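Local coordinates for uncharacterized protein (Bombyx mori, PDB 5AZ0) that probably reduces aldehydes or ketones as a member of the aldo-keto reductase family, with a TIM-barrel fold, at residues G23-V28 with A72-V77; N132-H137 with R158-V163. All coordinates share one frame; numbering follows the deposited sequence.

Contact 1. Residues G23-V28 with A72-V77; sequences GTWLGV and AHFYRV. With ACT (acetate ion), chain F.
Trp25 lies against Tyr75 through two parts of its side chain, the CB methylene and the indole. The methylene sits over the middle of the phenol ring, with CB of Trp25 3.5 Å from the centroid of the Tyr75 ring, a CH-pi contact almost on the ring normal. On the opposite face of that ring lies CB of Ala72, which leaves the phenol sandwiched between two aliphatic groups. CG of Trp25 is anti to the backbone N (chi1 172°), and the indole carries on past the phenol, with CE1 of Tyr75 over one face of the indole, toward its rim. Its five-membered ring forms an offset stack with the phenol, centroids 4.7 Å apart and planes at 25°, and CE3 of Trp25 comes within 3.3 Å of CD1 of Tyr75. CD2 of Phe74 lies over the indole face that Tyr75 also meets; the two rings are oblique, and CE2 of Phe74 is 3.4 Å from CH2 of Trp25. Thr24 instead meets the edge of the phenol, OG1 lying 3.5 Å from CD2 of Tyr75; this hydroxyl is hydrogen-bonded to Asp70 O and to Thr71 OG1.

No direct hydrogen bond joins the two segments, but one water does: it donates to Thr24 O and to Tyr75 O and accepts from Leu26 N. Arg76 NH1 donates in the carbonyl plane to Phe74 O over 2.8 Å, tying the turn that carries both aromatic residues. An acetate, probably from the crystallisation liquor, takes hydrogen bonds from the backbone N of Thr24 and of Trp25 beside the phenol. Tyr75 OH is hydrogen-bonded to Lys104 NZ. This aromatic cluster on loops that follow barrel strands, with a tyrosine meeting a lysine, is consistent with the active-site mouth of aldo-keto reductases, where Asp, Tyr, Lys and His form the catalytic tetrad.

Contact 2. Residues N132-H137 with R158-V163; sequences NLVLMH and RGFEEV
Val134 and Met136 pack against Phe160 where helix 153-165 covers the outside of the parallel barrel. Strand 133-136, this helix and strand 172-175 form one beta-alpha-beta unit of the TIM barrel. The short strand and helix segments run nearly antiparallel, at 169°, with their axes 10.0 Å apart. Phe160 spans much of that gap. CG of Phe160 is anti to the carbonyl carbon (chi1 -82°), and the ring reaches in to the strand with CE2 and CZ foremost.

Val134 is the first strand residue to meet the helix. Its CG1 stands 3.9 Å from CE2 of Phe160 and makes a looser apolar contact, 4.5 Å, with CG2 of Val163 one helical turn on. Its carbonyl O lies at the edge of the aromatic ring, near the ring plane. Leu119 of helix 112-126 touches both valines, and Val115 touches Phe160.

At Leu135, CB points away from the helix, and the side chain touches Val195 and Gln197 of strand 195-199 inside the barrel. The backbone alone therefore meets the helix here, with the carbonyl C of Leu135 3.4 Å from CE2 of Phe160. The ring thus rests against the main chain between Val134 and Met136, and no hydrogen bond passes between the segments.

Met136 adds the last side-chain contact. Its CB is 3.8 Å from CZ of Phe160. Trp157, earlier on the helix, meets the Phe160 ring with its own plane almost parallel. The closest approach of the two segments comes at the far end of the phenylalanine ring, where CZ of Phe160 is 3.3 Å from the backbone N of Met136.

How the contacts relate
Contact 1 precedes contact 2 along the chain, and their centres are about 18 Å apart. Contact 1 joins the loops that follow strands 22-23 and 68-70, the first two of the parallel barrel sheet. Contact 2 holds the fourth strand, 133-136, to its outer helix; strand 100-105, which carries Lys104, runs between. The two meet where CE1 of His137, the residue after strand 133-136, packs 3.6 Å from CE1 of Tyr75. Contact 2 is thus wall packing, and contact 1 lies at the barrel mouth. His137 beside Tyr75 and Lys104 fits the tetrad histidine of this family.

Contact 1. Residues G23-V28 with A72-V77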
loop_
_atom_site.group_PDB
_atom_site.type_symbol
_atom_site.label_atom_id
_atom_site.label_comp_id
_atom_site.label_asym_id
_atom_site.label_seq_id
_atom_site.Cartn_x
_atom_site.Cartn_y
_atom_site.Cartn_z
ATOM N N GLY A 23 -5.111 -5.061 -3.200
ATOM C CA GLY A 23 -3.725 -5.437 -3.104
ATOM C C GLY A 23 -3.305 -6.585 -4.036
ATOM O O GLY A 23 -4.089 -7.488 -4.313
ATOM N N THR A 24 -2.079 -6.528 -4.535
ATOM C CA THR A 24 -1.601 -7.472 -5.533
ATOM C C THR A 24 -0.281 -8.143 -5.173
ATOM O O THR A 24 0.305 -8.840 -6.018
ATOM C CB THR A 24 -1.483 -6.817 -6.908
ATOM O OG1 THR A 24 -0.446 -5.836 -6.942
ATOM C CG2 THR A 24 -2.794 -6.217 -7.354
ATOM N N TRP A 25 0.195 -7.942 -3.942
ATOM C CA TRP A 25 1.418 -8.612 -3.505
ATOM C C TRP A 25 1.142 -9.966 -2.847
ATOM O O TRP A 25 0.461 -10.053 -1.807
ATOM C CB TRP A 25 2.086 -7.760 -2.469
ATOM C CG TRP A 25 3.244 -8.360 -1.787
ATOM C CD1 TRP A 25 3.504 -8.290 -0.416
ATOM C CD2 TRP A 25 4.368 -9.009 -2.377
ATOM N NE1 TRP A 25 4.715 -8.860 -0.148
ATOM C CE2 TRP A 25 5.270 -9.327 -1.315
ATOM C CE3 TRP A 25 4.710 -9.366 -3.683
ATOM C CZ2 TRP A 25 6.502 -9.989 -1.527
ATOM C CZ3 TRP A 25 5.902 -10.063 -3.893
ATOM C CH2 TRP A 25 6.810 -10.345 -2.812
ATOM N N LEU A 26 1.707 -10.999 -3.415
ATOM C CA LEU A 26 1.407 -12.373 -2.992
ATOM C C LEU A 26 2.288 -12.890 -1.856
ATOM O O LEU A 26 1.921 -13.851 -1.198
ATOM C CB LEU A 26 1.427 -13.328 -4.202
ATOM C CG LEU A 26 0.208 -13.127 -5.103
ATOM C CD1 LEU A 26 0.274 -14.077 -6.275
ATOM C CD2 LEU A 26 -1.130 -13.279 -4.408
ATOM N N GLY A 27 3.403 -12.242 -1.594
ATOM C CA GLY A 27 4.257 -12.609 -0.480
ATOM C C GLY A 27 5.446 -13.468 -0.897
ATOM O O GLY A 27 5.508 -14.022 -2.025
ATOM N N VAL A 28 6.405 -13.528 0.030
ATOM C CA VAL A 28 7.646 -14.281 -0.115
ATOM C C VAL A 28 7.545 -15.332 1.017
ATOM O O VAL A 28 7.879 -15.042 2.156
ATOM C CB VAL A 28 8.917 -13.341 -0.103
ATOM C CG1 VAL A 28 8.854 -12.246 0.972
ATOM C CG2 VAL A 28 10.221 -14.121 0.019
ATOM N N ALA A 72 3.126 -3.053 -7.887
ATOM C CA ALA A 72 4.536 -2.637 -7.820
ATOM C C ALA A 72 5.405 -3.446 -8.804
ATOM O O ALA A 72 5.084 -4.543 -9.046
ATOM C CB ALA A 72 5.084 -2.799 -6.396
ATOM N N HIS A 73 6.513 -2.895 -9.293
ATOM C CA HIS A 73 7.493 -3.676 -9.980
ATOM C C HIS A 73 7.855 -4.944 -9.216
ATOM O O HIS A 73 7.755 -6.086 -9.751
ATOM C CB HIS A 73 8.716 -2.837 -10.258
ATOM C CG HIS A 73 9.808 -3.586 -10.947
ATOM N ND1 HIS A 73 11.121 -3.164 -10.948
ATOM C CD2 HIS A 73 9.782 -4.757 -11.647
ATOM C CE1 HIS A 73 11.856 -4.028 -11.635
ATOM N NE2 HIS A 73 11.060 -5.013 -12.060
ATOM N N PHE A 74 8.158 -4.768 -7.929
ATOM C CA PHE A 74 8.503 -5.909 -7.079
ATOM C C PHE A 74 7.486 -7.033 -6.978
ATOM O O PHE A 74 7.842 -8.100 -6.570
ATOM C CB PHE A 74 8.840 -5.407 -5.664
ATOM C CG PHE A 74 9.424 -6.456 -4.761
ATOM C CD1 PHE A 74 10.711 -6.918 -4.980
ATOM C CD2 PHE A 74 8.699 -6.951 -3.654
ATOM C CE1 PHE A 74 11.278 -7.905 -4.135
ATOM C CE2 PHE A 74 9.259 -7.925 -2.799
ATOM C CZ PHE A 74 10.547 -8.408 -3.049
ATOM N N TYR A 75 6.208 -6.789 -7.227
ATOM C CA TYR A 75 5.202 -7.818 -7.042
ATOM C C TYR A 75 5.067 -8.829 -8.188
ATOM O O TYR A 75 4.284 -9.766 -8.080
ATOM C CB TYR A 75 3.867 -7.193 -6.750
ATOM C CG TYR A 75 3.809 -6.233 -5.545
ATOM C CD1 TYR A 75 4.798 -6.191 -4.553
ATOM C CD2 TYR A 75 2.728 -5.392 -5.421
ATOM C CE1 TYR A 75 4.700 -5.309 -3.479
ATOM C CE2 TYR A 75 2.612 -4.516 -4.357
ATOM C CZ TYR A 75 3.577 -4.466 -3.379
ATOM O OH TYR A 75 3.389 -3.536 -2.367
ATOM N N ARG A 76 5.809 -8.610 -9.267
ATOM C CA ARG A 76 6.045 -9.570 -10.343
ATOM C C ARG A 76 4.890 -9.663 -11.318
ATOM O O ARG A 76 5.105 -10.078 -12.402
ATOM C CB ARG A 76 6.413 -11.018 -9.862
ATOM C CG ARG A 76 7.851 -11.205 -9.358
ATOM C CD ARG A 76 7.913 -11.281 -7.868
ATOM N NE ARG A 76 9.184 -11.802 -7.393
ATOM C CZ ARG A 76 9.961 -11.247 -6.453
ATOM N NH1 ARG A 76 9.648 -10.077 -5.811
ATOM N NH2 ARG A 76 11.087 -11.880 -6.116
ATOM N N VAL A 77 3.711 -9.221 -10.945
ATOM C CA VAL A 77 2.507 -9.502 -11.664
ATOM C C VAL A 77 1.978 -8.312 -12.491
ATOM O O VAL A 77 0.832 -8.347 -12.915
ATOM C CB VAL A 77 1.404 -10.013 -10.683
ATOM C CG1 VAL A 77 1.834 -11.362 -10.125
ATOM C CG2 VAL A 77 1.103 -9.016 -9.526
HETATM C C ACT F . -0.388 -4.779 -1.849
HETATM O O ACT F . -0.580 -5.975 -1.552
HETATM O OXT ACT F . -0.634 -4.293 -2.970
HETATM C CH3 ACT F . 0.156 -3.874 -0.792
HETATM O O HOH W 1 2.451 -10.566 -6.174
#

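Contact 2. Residues N132-H137 with R158-V163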
loop_
_atom_site.group_PDB
_atom_site.type_symbol
_atom_site.label_atom_id
_atom_site.label_comp_id
_atom_site.label_asym_id
_atom_site.label_seq_id
_atom_site.Cartn_x
_atom_site.Cartn_y
_atom_site.Cartn_z
ATOM N N ASN A 132 -1.838 6.407 -12.111
ATOM C CA ASN A 132 -2.427 7.454 -11.272
ATOM C C ASN A 132 -1.488 7.846 -10.133
ATOM O O ASN A 132 -1.536 8.995 -9.692
ATOM C CB ASN A 132 -3.747 7.038 -10.680
ATOM C CG ASN A 132 -4.760 6.729 -11.782
ATOM O OD1 ASN A 132 -4.705 5.631 -12.384
ATOM N ND2 ASN A 132 -5.640 7.713 -12.086
ATOM N N LEU A 133 -0.670 6.897 -9.682
ATOM C CA LEU A 133 0.227 7.170 -8.586
ATOM C C LEU A 133 1.492 6.298 -8.730
ATOM O O LEU A 133 1.380 5.108 -9.017
ATOM C CB LEU A 133 -0.510 6.905 -7.255
ATOM C CG LEU A 133 0.360 6.998 -5.994
ATOM C CD1 LEU A 133 0.853 8.443 -5.777
ATOM C CD2 LEU A 133 -0.511 6.558 -4.817
ATOM N N VAL A 134 2.677 6.878 -8.521
ATOM C CA VAL A 134 3.876 6.057 -8.384
ATOM C C VAL A 134 4.579 6.398 -7.067
ATOM O O VAL A 134 4.730 7.580 -6.743
ATOM C CB VAL A 134 4.762 6.205 -9.623
ATOM C CG1 VAL A 134 5.339 7.598 -9.781
ATOM C CG2 VAL A 134 5.907 5.190 -9.604
ATOM N N LEU A 135 5.016 5.378 -6.361
ATOM C CA LEU A 135 5.725 5.490 -5.087
ATOM C C LEU A 135 7.183 5.048 -5.115
ATOM O O LEU A 135 7.573 4.116 -5.828
ATOM C CB LEU A 135 5.033 4.645 -4.025
ATOM C CG LEU A 135 3.527 4.767 -3.921
ATOM C CD1 LEU A 135 2.936 3.781 -2.901
ATOM C CD2 LEU A 135 3.125 6.192 -3.572
ATOM N N MET A 136 7.958 5.716 -4.282
ATOM C CA MET A 136 9.218 5.223 -3.801
ATOM C C MET A 136 8.979 4.131 -2.817
ATOM O O MET A 136 8.436 4.331 -1.709
ATOM C CB MET A 136 10.065 6.371 -3.270
ATOM C CG MET A 136 11.563 5.977 -3.117
ATOM S SD MET A 136 12.563 7.219 -2.265
ATOM C CE MET A 136 12.029 8.797 -2.958
ATOM N N HIS A 137 9.203 2.877 -3.266
ATOM C CA HIS A 137 8.785 1.713 -2.486
ATOM C C HIS A 137 9.418 1.700 -1.066
ATOM O O HIS A 137 8.730 1.440 -0.117
ATOM C CB HIS A 137 9.095 0.443 -3.227
ATOM C CG HIS A 137 8.186 -0.680 -2.915
ATOM N ND1 HIS A 137 7.796 -1.585 -3.877
ATOM C CD2 HIS A 137 7.561 -1.042 -1.777
ATOM C CE1 HIS A 137 6.975 -2.468 -3.333
ATOM N NE2 HIS A 137 6.796 -2.152 -2.061
ATOM N N ARG A 158 13.845 13.866 -6.973
ATOM C CA ARG A 158 13.934 14.671 -8.191
ATOM C C ARG A 158 13.491 13.883 -9.442
ATOM O O ARG A 158 12.901 14.434 -10.335
ATOM C CB ARG A 158 15.346 15.236 -8.487
ATOM C CG ARG A 158 15.873 16.268 -7.473
ATOM C CD ARG A 158 17.245 16.979 -7.815
ATOM N NE ARG A 158 18.380 16.525 -6.967
ATOM C CZ ARG A 158 18.523 16.734 -5.625
ATOM N NH1 ARG A 158 17.633 17.418 -4.890
ATOM N NH2 ARG A 158 19.589 16.230 -4.980
ATOM N N GLY A 159 13.853 12.623 -9.509
ATOM C CA GLY A 159 13.418 11.743 -10.580
ATOM C C GLY A 159 11.909 11.557 -10.513
ATOM O O GLY A 159 11.279 11.531 -11.559
ATOM N N PHE A 160 11.317 11.422 -9.314
ATOM C CA PHE A 160 9.810 11.327 -9.228
ATOM C C PHE A 160 9.187 12.619 -9.754
ATOM O O PHE A 160 8.259 12.574 -10.541
ATOM C CB PHE A 160 9.320 11.024 -7.806
ATOM C CG PHE A 160 9.372 9.583 -7.466
ATOM C CD1 PHE A 160 10.573 8.943 -7.289
ATOM C CD2 PHE A 160 8.220 8.854 -7.389
ATOM C CE1 PHE A 160 10.632 7.593 -7.031
ATOM C CE2 PHE A 160 8.260 7.529 -7.125
ATOM C CZ PHE A 160 9.471 6.886 -6.992
ATOM N N GLU A 161 9.768 13.776 -9.421
ATOM C CA GLU A 161 9.268 15.049 -9.942
ATOM C C GLU A 161 9.407 15.146 -11.455
ATOM O O GLU A 161 8.522 15.734 -12.118
ATOM C CB GLU A 161 9.948 16.282 -9.232
ATOM C CG GLU A 161 9.605 16.301 -7.732
ATOM C CD GLU A 161 10.387 17.342 -6.892
ATOM O OE1 GLU A 161 11.456 17.716 -7.343
ATOM O OE2 GLU A 161 9.981 17.703 -5.768
ATOM N N GLU A 162 10.511 14.588 -12.005
ATOM C CA GLU A 162 10.700 14.584 -13.446
ATOM C C GLU A 162 9.618 13.693 -14.163
ATOM O O GLU A 162 9.061 14.095 -15.209
ATOM C CB GLU A 162 12.195 14.229 -13.807
ATOM C CG GLU A 162 13.227 15.343 -13.438
ATOM C CD GLU A 162 14.752 14.920 -13.343
ATOM O OE1 GLU A 162 15.133 13.727 -13.385
ATOM O OE2 GLU A 162 15.601 15.841 -13.229
ATOM N N VAL A 163 9.323 12.523 -13.643
ATOM C CA VAL A 163 8.372 11.625 -14.359
ATOM C C VAL A 163 6.944 12.188 -14.269
ATOM O O VAL A 163 6.160 11.993 -15.199
ATOM C CB VAL A 163 8.393 10.190 -13.879
ATOM C CG1 VAL A 163 9.769 9.562 -14.198
ATOM C CG2 VAL A 163 8.055 10.027 -12.381
#